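PDB 4GS1: DyP-type peroxidase from Thermobifida cellulosilytica, which probably uses its haem to reduce hydrogen peroxide while oxidising dyes and other electron donors, as a dye-decolorizing peroxidase. Local coordinates for residues 48-53 against 186-191; 55-60 against 146-151; 85-90 against 105-110. All coordinates share one frame; numbering follows the deposited sequence.

Contact 1 (48-53 against 186-191)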
loop_
_atom_site.group_PDB
_atom_site.type_symbol
_atom_site.label_atom_id
_atom_site.label_comp_id
_atom_site.label_asym_id
_atom_site.label_seq_id
_atom_site.Cartn_x
_atom_site.Cartn_y
_atom_site.Cartn_z
ATOM N N PRO B 48 12.828 -5.470 4.870
ATOM C CA PRO B 48 11.453 -5.985 4.902
ATOM C C PRO B 48 10.674 -5.560 3.666
ATOM O O PRO B 48 11.072 -4.613 2.984
ATOM C CB PRO B 48 10.851 -5.314 6.145
ATOM C CG PRO B 48 12.034 -4.939 6.999
ATOM C CD PRO B 48 13.126 -4.600 6.021
ATOM N N ALA B 49 9.566 -6.240 3.386
ATOM C CA ALA B 49 8.824 -5.988 2.153
ATOM C C ALA B 49 8.077 -4.653 2.128
ATOM O O ALA B 49 7.740 -4.166 1.050
ATOM C CB ALA B 49 7.853 -7.146 1.862
ATOM N N PHE B 50 7.804 -4.074 3.295
ATOM C CA PHE B 50 7.021 -2.827 3.355
ATOM C C PHE B 50 7.745 -1.732 4.110
ATOM O O PHE B 50 8.495 -2.009 5.052
ATOM C CB PHE B 50 5.646 -3.093 3.997
ATOM C CG PHE B 50 4.858 -4.136 3.268
ATOM C CD1 PHE B 50 4.074 -3.791 2.177
ATOM C CD2 PHE B 50 4.938 -5.475 3.639
ATOM C CE1 PHE B 50 3.374 -4.762 1.474
ATOM C CE2 PHE B 50 4.241 -6.452 2.937
ATOM C CZ PHE B 50 3.456 -6.084 1.849
ATOM N N VAL B 51 7.509 -0.483 3.699
ATOM C CA VAL B 51 8.082 0.677 4.383
ATOM C C VAL B 51 7.060 1.805 4.473
ATOM O O VAL B 51 6.162 1.907 3.643
ATOM C CB VAL B 51 9.363 1.201 3.663
ATOM C CG1 VAL B 51 9.002 2.024 2.404
ATOM C CG2 VAL B 51 10.224 2.042 4.611
ATOM N N HIS B 52 7.183 2.629 5.507
ATOM C CA HIS B 52 6.432 3.881 5.574
ATOM C C HIS B 52 7.442 4.922 6.020
ATOM O O HIS B 52 8.000 4.830 7.118
ATOM C CB HIS B 52 5.255 3.771 6.565
ATOM C CG HIS B 52 4.173 4.788 6.349
ATOM N ND1 HIS B 52 2.860 4.576 6.738
ATOM C CD2 HIS B 52 4.202 6.028 5.800
ATOM C CE1 HIS B 52 2.134 5.634 6.429
ATOM N NE2 HIS B 52 2.921 6.533 5.856
ATOM N N VAL B 53 7.720 5.885 5.143
ATOM C CA VAL B 53 8.649 6.956 5.475
ATOM C C VAL B 53 7.828 8.169 5.850
ATOM O O VAL B 53 6.926 8.556 5.108
ATOM C CB VAL B 53 9.559 7.276 4.280
ATOM C CG1 VAL B 53 10.478 8.443 4.615
ATOM C CG2 VAL B 53 10.392 6.052 3.936
ATOM N N ARG B 186 7.955 -3.989 -1.671
ATOM C CA ARG B 186 8.678 -4.898 -2.563
ATOM C C ARG B 186 7.925 -6.211 -2.531
ATOM O O ARG B 186 6.995 -6.364 -1.736
ATOM C CB ARG B 186 10.089 -5.158 -2.033
ATOM C CG ARG B 186 10.946 -3.918 -1.910
ATOM C CD ARG B 186 12.215 -4.235 -1.136
ATOM N NE ARG B 186 13.192 -3.147 -1.220
ATOM C CZ ARG B 186 14.508 -3.317 -1.085
ATOM N NH1 ARG B 186 15.011 -4.528 -0.838
ATOM N NH2 ARG B 186 15.326 -2.272 -1.188
ATOM N N ARG B 187 8.331 -7.172 -3.362
ATOM C CA ARG B 187 7.750 -8.510 -3.266
ATOM C C ARG B 187 8.003 -9.094 -1.877
ATOM O O ARG B 187 9.068 -8.888 -1.276
ATOM C CB ARG B 187 8.300 -9.451 -4.353
ATOM C CG ARG B 187 9.587 -10.226 -3.997
ATOM C CD ARG B 187 10.810 -9.332 -3.873
ATOM N NE ARG B 187 12.035 -10.132 -3.730
ATOM C CZ ARG B 187 12.449 -10.676 -2.589
ATOM N NH1 ARG B 187 11.739 -10.512 -1.477
ATOM N NH2 ARG B 187 13.576 -11.390 -2.558
ATOM N N THR B 188 7.017 -9.806 -1.347
ATOM C CA THR B 188 7.216 -10.479 -0.063
ATOM C C THR B 188 8.083 -11.718 -0.219
ATOM O O THR B 188 8.084 -12.370 -1.272
ATOM C CB THR B 188 5.886 -10.885 0.600
ATOM O OG1 THR B 188 5.170 -11.774 -0.270
ATOM C CG2 THR B 188 5.034 -9.646 0.907
ATOM N N ALA B 189 8.822 -12.048 0.834
ATOM C CA ALA B 189 9.616 -13.273 0.836
ATOM C C ALA B 189 8.722 -14.487 0.619
ATOM O O ALA B 189 9.121 -15.455 -0.024
ATOM C CB ALA B 189 10.374 -13.402 2.150
ATOM N N ALA B 190 7.508 -14.436 1.160
ATOM C CA ALA B 190 6.606 -15.584 1.096
ATOM C C ALA B 190 6.212 -15.929 -0.337
ATOM O O ALA B 190 5.933 -17.088 -0.650
ATOM C CB ALA B 190 5.364 -15.318 1.937
ATOM N N ALA B 191 6.195 -14.923 -1.208
ATOM C CA ALA B 191 5.794 -15.121 -2.602
ATOM C C ALA B 191 6.983 -15.125 -3.557
ATOM O O ALA B 191 6.811 -15.069 -4.774
ATOM C CB ALA B 191 4.775 -14.060 -3.019
#
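Ala49 and Arg186 bring together the start of strand 50-58 and the loop that leaves strand 176-185, at one end of the four-stranded antiparallel sheet in the N-terminal ferredoxin-like half of this DyP-type peroxidase. The backbone N of Arg186 donates to Ala49 O at 2.7 Å, with an N-H...O angle of 152°. The bond carries the pairing of the two strands on to the point where the chain leaves the sheet.

The tight part lies around the methyl of Ala49. Ala49 CB rests 3.8 Å from Arg187 O. On the same methyl, Thr188 CG2 approaches Ala49 CB to 3.9 Å. Thr188 CG2 also lies 3.9 Å from Phe50 CE2, meeting the ring obliquely, and so sits against both residues. Phe50 CG stands anti to its own carbonyl carbon (chi1 -58°), and although the side chain starts out away from the loop, its far ring atoms come back to it. Pro158 and Leu161 of helix 158-172 pack on this phenylalanine, as does Pro158 of the second subunit.

The looser side belongs to the two arginines, both partly exposed. Arg186 runs extended from CG to NE, touching 48-53 through CB, near Ala49 O, and CD, near Pro48 O; beyond them NE donates to Gly321 O and the guanidinium makes a cation-pi contact with Tyr322, tying the loop to strand 318-328 of the haem-binding half. Arg187 turns to the carbonyls of Pro195 and Ala197 through NH2.

Farther along, Thr188 N is hydrogen-bonded to Asp157 of the second subunit, so the loop also takes part in the dimer interface. The turn that follows is closed by Ala191 N, which donates to Thr188 O at 3.2 Å.

Contact 2 (55-60 against 146-151)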
loop_
_atom_site.group_PDB
_atom_site.type_symbol
_atom_site.label_atom_id
_atom_site.label_comp_id
_atom_site.label_asym_id
_atom_site.label_seq_id
_atom_site.Cartn_x
_atom_site.Cartn_y
_atom_site.Cartn_z
ATOM N N ALA B 55 8.006 12.199 7.273
ATOM C CA ALA B 55 8.761 13.398 7.632
ATOM C C ALA B 55 7.899 14.259 8.544
ATOM O O ALA B 55 6.698 14.411 8.309
ATOM C CB ALA B 55 9.159 14.183 6.371
ATOM N N PHE B 56 8.501 14.793 9.605
ATOM C CA PHE B 56 7.764 15.613 10.578
ATOM C C PHE B 56 8.386 16.990 10.709
ATOM O O PHE B 56 9.593 17.145 10.530
ATOM C CB PHE B 56 7.856 15.002 11.980
ATOM C CG PHE B 56 7.299 13.600 12.105
ATOM C CD1 PHE B 56 6.033 13.389 12.649
ATOM C CD2 PHE B 56 8.062 12.492 11.747
ATOM C CE1 PHE B 56 5.537 12.098 12.808
ATOM C CE2 PHE B 56 7.567 11.201 11.898
ATOM C CZ PHE B 56 6.309 11.002 12.423
ATOM N N ASP B 57 7.572 17.978 11.079
ATOM C CA ASP B 57 8.103 19.253 11.542
ATOM C C ASP B 57 7.780 19.434 13.016
ATOM O O ASP B 57 6.787 18.890 13.505
ATOM C CB ASP B 57 7.480 20.418 10.768
ATOM C CG ASP B 57 7.933 20.472 9.337
ATOM O OD1 ASP B 57 9.092 20.094 9.076
ATOM O OD2 ASP B 57 7.129 20.882 8.476
ATOM N N LEU B 58 8.611 20.197 13.725
ATOM C CA LEU B 58 8.226 20.656 15.057
ATOM C C LEU B 58 7.042 21.609 14.923
ATOM O O LEU B 58 7.035 22.478 14.052
ATOM C CB LEU B 58 9.373 21.390 15.750
ATOM C CG LEU B 58 10.547 20.536 16.213
ATOM C CD1 LEU B 58 11.552 21.405 16.957
ATOM C CD2 LEU B 58 10.047 19.417 17.111
ATOM N N ALA B 59 6.044 21.447 15.782
ATOM C CA ALA B 59 4.894 22.353 15.788
ATOM C C ALA B 59 5.263 23.706 16.386
ATOM O O ALA B 59 6.239 23.825 17.125
ATOM C CB ALA B 59 3.746 21.744 16.552
ATOM N N GLU B 60 4.470 24.723 16.060
ATOM C CA GLU B 60 4.616 26.044 16.648
ATOM C C GLU B 60 3.862 26.069 17.983
ATOM O O GLU B 60 3.042 25.190 18.246
ATOM C CB GLU B 60 4.042 27.098 15.688
ATOM C CG GLU B 60 4.756 27.185 14.345
ATOM C CD GLU B 60 6.144 27.789 14.444
ATOM O OE1 GLU B 60 6.524 28.256 15.538
ATOM O OE2 GLU B 60 6.858 27.792 13.420
ATOM N N GLY B 146 11.839 17.874 2.321
ATOM C CA GLY B 146 12.394 18.298 3.596
ATOM C C GLY B 146 11.716 17.746 4.841
ATOM O O GLY B 146 11.079 16.690 4.817
ATOM N N GLY B 147 11.891 18.458 5.952
ATOM C CA GLY B 147 11.379 18.008 7.233
ATOM C C GLY B 147 12.391 18.197 8.349
ATOM O O GLY B 147 13.591 18.021 8.136
ATOM N N ASP B 148 11.918 18.554 9.536
ATOM C CA ASP B 148 12.804 18.667 10.699
ATOM C C ASP B 148 13.276 17.297 11.196
ATOM O O ASP B 148 14.401 17.158 11.696
ATOM C CB ASP B 148 12.090 19.368 11.860
ATOM C CG ASP B 148 11.770 20.828 11.583
ATOM O OD1 ASP B 148 12.436 21.478 10.741
ATOM O OD2 ASP B 148 10.834 21.337 12.240
ATOM N N LEU B 149 12.401 16.300 11.076
ATOM C CA LEU B 149 12.609 14.975 11.657
ATOM C C LEU B 149 12.056 13.897 10.732
ATOM O O LEU B 149 11.182 14.171 9.907
ATOM C CB LEU B 149 11.897 14.872 13.011
ATOM C CG LEU B 149 12.418 15.787 14.117
ATOM C CD1 LEU B 149 11.361 15.970 15.214
ATOM C CD2 LEU B 149 13.708 15.218 14.689
ATOM N N MET B 150 12.548 12.671 10.897
ATOM C CA MET B 150 12.151 11.563 10.036
ATOM C C MET B 150 11.996 10.255 10.818
ATOM O O MET B 150 12.793 9.955 11.711
ATOM C CB MET B 150 13.196 11.396 8.925
ATOM C CG MET B 150 12.877 10.353 7.886
ATOM S SD MET B 150 13.427 8.701 8.335
ATOM C CE MET B 150 15.122 8.992 8.822
ATOM N N LEU B 151 10.963 9.484 10.483
ATOM C CA LEU B 151 10.895 8.080 10.890
ATOM C C LEU B 151 10.840 7.224 9.619
ATOM O O LEU B 151 10.095 7.535 8.688
ATOM C CB LEU B 151 9.671 7.781 11.762
ATOM C CG LEU B 151 9.666 8.331 13.189
ATOM C CD1 LEU B 151 8.344 7.986 13.872
ATOM C CD2 LEU B 151 10.842 7.758 13.973
HETATM O O HOH W 1 10.908 22.037 8.180
#
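Phe56 faces both Asp148 and Leu149 in a classic beta bulge, where strands 55-58 and 149-151 run antiparallel with axes 4.6 Å apart at closest approach. Phe56 N donates almost straight to Leu149 O (2.8 Å, 174°), while Phe56 O receives Leu149 N at 3.0 Å and a weak bond from Asp148 N.

The bulge turns the Asp148 side chain toward strand 55-58, where the anti lone pair of OD2 accepts Leu58 N at 2.9 Å. In return Asp57 OD1 takes Asp148 N nearly along its C-O axis, at 3.3 Å. The two carboxylates, planes 55° apart, bring Asp57 OD1 within 3.8 Å of Asp148 OD2; a water donating to OD1 of both, and salt bridges from Asp57 to Arg179 and from Asp148 to Arg63, probably offset the repulsion. Asp148 OD1 also bonds Ser114. On the Phe56 side, ring atom CE2 lies 3.8 Å from Leu151 CG, an oblique approach, and Leu58 CD2 meets Leu149 CD1 at 4.1 Å.

Trp80 of helix 66-90 and Leu115 of helix 113-118 pack over this apolar face, whereas Ala55 and Met150 face Phe377 of strand 369-379 in the other sheet.

Contact 3 (85-90 against 105-110)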
loop_
_atom_site.group_PDB
_atom_site.type_symbol
_atom_site.label_atom_id
_atom_site.label_comp_id
_atom_site.label_asym_id
_atom_site.label_seq_id
_atom_site.Cartn_x
_atom_site.Cartn_y
_atom_site.Cartn_z
ATOM N N ALA B 85 12.381 0.863 20.993
ATOM C CA ALA B 85 12.925 -0.214 21.814
ATOM C C ALA B 85 11.864 -1.266 22.118
ATOM O O ALA B 85 12.119 -2.468 22.005
ATOM C CB ALA B 85 13.516 0.340 23.097
ATOM N N ARG B 86 10.673 -0.814 22.503
ATOM C CA ARG B 86 9.577 -1.725 22.824
ATOM C C ARG B 86 9.032 -2.420 21.582
ATOM O O ARG B 86 8.713 -3.608 21.627
ATOM C CB ARG B 86 8.436 -0.981 23.519
ATOM C CG ARG B 86 8.542 -0.875 25.033
ATOM C CD ARG B 86 7.202 -0.441 25.643
ATOM N NE ARG B 86 6.858 0.946 25.323
ATOM C CZ ARG B 86 6.108 1.326 24.289
ATOM N NH1 ARG B 86 5.610 0.426 23.450
ATOM N NH2 ARG B 86 5.858 2.613 24.089
ATOM N N LEU B 87 8.902 -1.672 20.485
ATOM C CA LEU B 87 8.420 -2.237 19.225
ATOM C C LEU B 87 9.362 -3.320 18.716
ATOM O O LEU B 87 8.913 -4.371 18.257
ATOM C CB LEU B 87 8.270 -1.145 18.164
ATOM C CG LEU B 87 7.111 -0.165 18.344
ATOM C CD1 LEU B 87 7.282 1.040 17.432
ATOM C CD2 LEU B 87 5.802 -0.857 18.048
ATOM N N HIS B 88 10.668 -3.057 18.787
ATOM C CA HIS B 88 11.674 -4.028 18.352
ATOM C C HIS B 88 11.578 -5.300 19.203
ATOM O O HIS B 88 11.693 -6.416 18.697
ATOM C CB HIS B 88 13.091 -3.430 18.436
ATOM C CG HIS B 88 13.388 -2.390 17.390
ATOM N ND1 HIS B 88 14.216 -1.311 17.631
ATOM C CD2 HIS B 88 12.993 -2.275 16.099
ATOM C CE1 HIS B 88 14.307 -0.571 16.540
ATOM N NE2 HIS B 88 13.575 -1.132 15.593
ATOM N N ALA B 89 11.343 -5.127 20.496
ATOM C CA ALA B 89 11.325 -6.255 21.421
ATOM C C ALA B 89 9.995 -7.012 21.442
ATOM O O ALA B 89 9.982 -8.243 21.510
ATOM C CB ALA B 89 11.680 -5.776 22.825
ATOM N N ASP B 90 8.885 -6.282 21.392
ATOM C CA ASP B 90 7.570 -6.864 21.678
ATOM C C ASP B 90 6.511 -6.670 20.587
ATOM O O ASP B 90 5.422 -7.239 20.678
ATOM C CB ASP B 90 7.011 -6.283 22.985
ATOM C CG ASP B 90 7.852 -6.630 24.192
ATOM O OD1 ASP B 90 7.847 -5.835 25.154
ATOM O OD2 ASP B 90 8.511 -7.688 24.182
ATOM N N LEU B 105 10.014 -6.087 12.180
ATOM C CA LEU B 105 9.672 -4.678 12.421
ATOM C C LEU B 105 10.898 -3.883 12.838
ATOM O O LEU B 105 11.612 -4.272 13.758
ATOM C CB LEU B 105 8.581 -4.570 13.488
ATOM C CG LEU B 105 8.195 -3.163 13.935
ATOM C CD1 LEU B 105 7.688 -2.363 12.736
ATOM C CD2 LEU B 105 7.122 -3.243 15.023
ATOM N N MET B 106 11.148 -2.774 12.147
ATOM C CA MET B 106 12.319 -1.953 12.424
ATOM C C MET B 106 12.002 -0.471 12.291
ATOM O O MET B 106 11.221 -0.073 11.418
ATOM C CB MET B 106 13.479 -2.338 11.491
ATOM C CG MET B 106 13.098 -2.416 10.007
ATOM S SD MET B 106 14.510 -2.845 8.936
ATOM C CE MET B 106 14.864 -4.520 9.447
ATOM N N VAL B 107 12.620 0.333 13.156
ATOM C CA VAL B 107 12.395 1.779 13.214
ATOM C C VAL B 107 13.722 2.533 13.101
ATOM O O VAL B 107 14.669 2.246 13.845
ATOM C CB VAL B 107 11.692 2.187 14.544
ATOM C CG1 VAL B 107 11.412 3.687 14.562
ATOM C CG2 VAL B 107 10.391 1.413 14.726
ATOM N N THR B 108 13.786 3.484 12.167
ATOM C CA THR B 108 14.949 4.347 11.966
ATOM C C THR B 108 14.575 5.789 12.287
ATOM O O THR B 108 13.516 6.257 11.870
ATOM C CB THR B 108 15.398 4.330 10.497
ATOM O OG1 THR B 108 15.345 2.993 9.987
ATOM C CG2 THR B 108 16.819 4.891 10.353
ATOM N N ILE B 109 15.446 6.504 13.001
ATOM C CA ILE B 109 15.155 7.875 13.412
ATOM C C ILE B 109 16.161 8.860 12.804
ATOM O O ILE B 109 17.373 8.691 12.948
ATOM C CB ILE B 109 15.177 8.015 14.964
ATOM C CG1 ILE B 109 14.164 7.062 15.617
ATOM C CG2 ILE B 109 14.893 9.438 15.372
ATOM C CD1 ILE B 109 14.318 6.972 17.155
ATOM N N GLY B 110 15.666 9.891 12.125
ATOM C CA GLY B 110 16.561 10.835 11.468
ATOM C C GLY B 110 16.258 12.292 11.751
ATOM O O GLY B 110 15.171 12.636 12.239
HETATM O O HOH W 2 11.565 -6.556 15.250
#
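His88 CG stands anti to its carbonyl carbon (chi1 -72°), and with chi2 at 147° the imidazole reaches from helix 85-90 to the backbone of strand 106-110, its NE2 edge leading. There His88 NE2 accepts the N-H of Val107 at 3.0 Å, the donor 16° out of the ring plane, and lies 3.5 Å from Met106 CA. Leu105 O sits at the ring edge, in its plane, 3.4 Å from His88 CD2. A water lies 2.7 Å from Leu105 O.

Leu87, one residue earlier, supplies the apolar part. Leu87 CB meets Leu105 CD2 at 3.9 Å, and Leu87 CD1 lies 4.1 Å from Val107 CG2, both pairs crossing obliquely. Leu168 of helix 158-172 packs on Leu87 and Val107.

An alanine at His88 would probably leave Val107 N without its acceptor and open a gap beside the backbone of Leu105 and Met106.

Helix and strand axes run nearly antiparallel, 8.3 Å apart at closest approach. Helix 66-90 links strand 50-58 to the edge strand 106-111, with strand 149-155 between the two: the split beta-alpha-beta unit characteristic of the ferredoxin-like alpha+beta fold.

How the contacts relate
All three contacts reach the four-stranded antiparallel sheet of the N-terminal half, ordered 106-111, 149-155, 50-58, 176-185. Contacts 1 and 2 share strand 50-58, their centres about 25 Å apart; the centre of contact 3 lies about 17 Å from that of contact 1 and about 19 Å from that of contact 2. Along the chain, contact 1 spans the other two, and contact 2 in turn spans contact 3. Contact 2 joins contact 3 through a probable hydrogen bond from Gly110 N to Met150 O, while Pro48 CD packs on Met106 SD, 3.7 Å away, between contacts 1 and 3. Together they link the sheet to its helices, the haem-binding half and the second subunit.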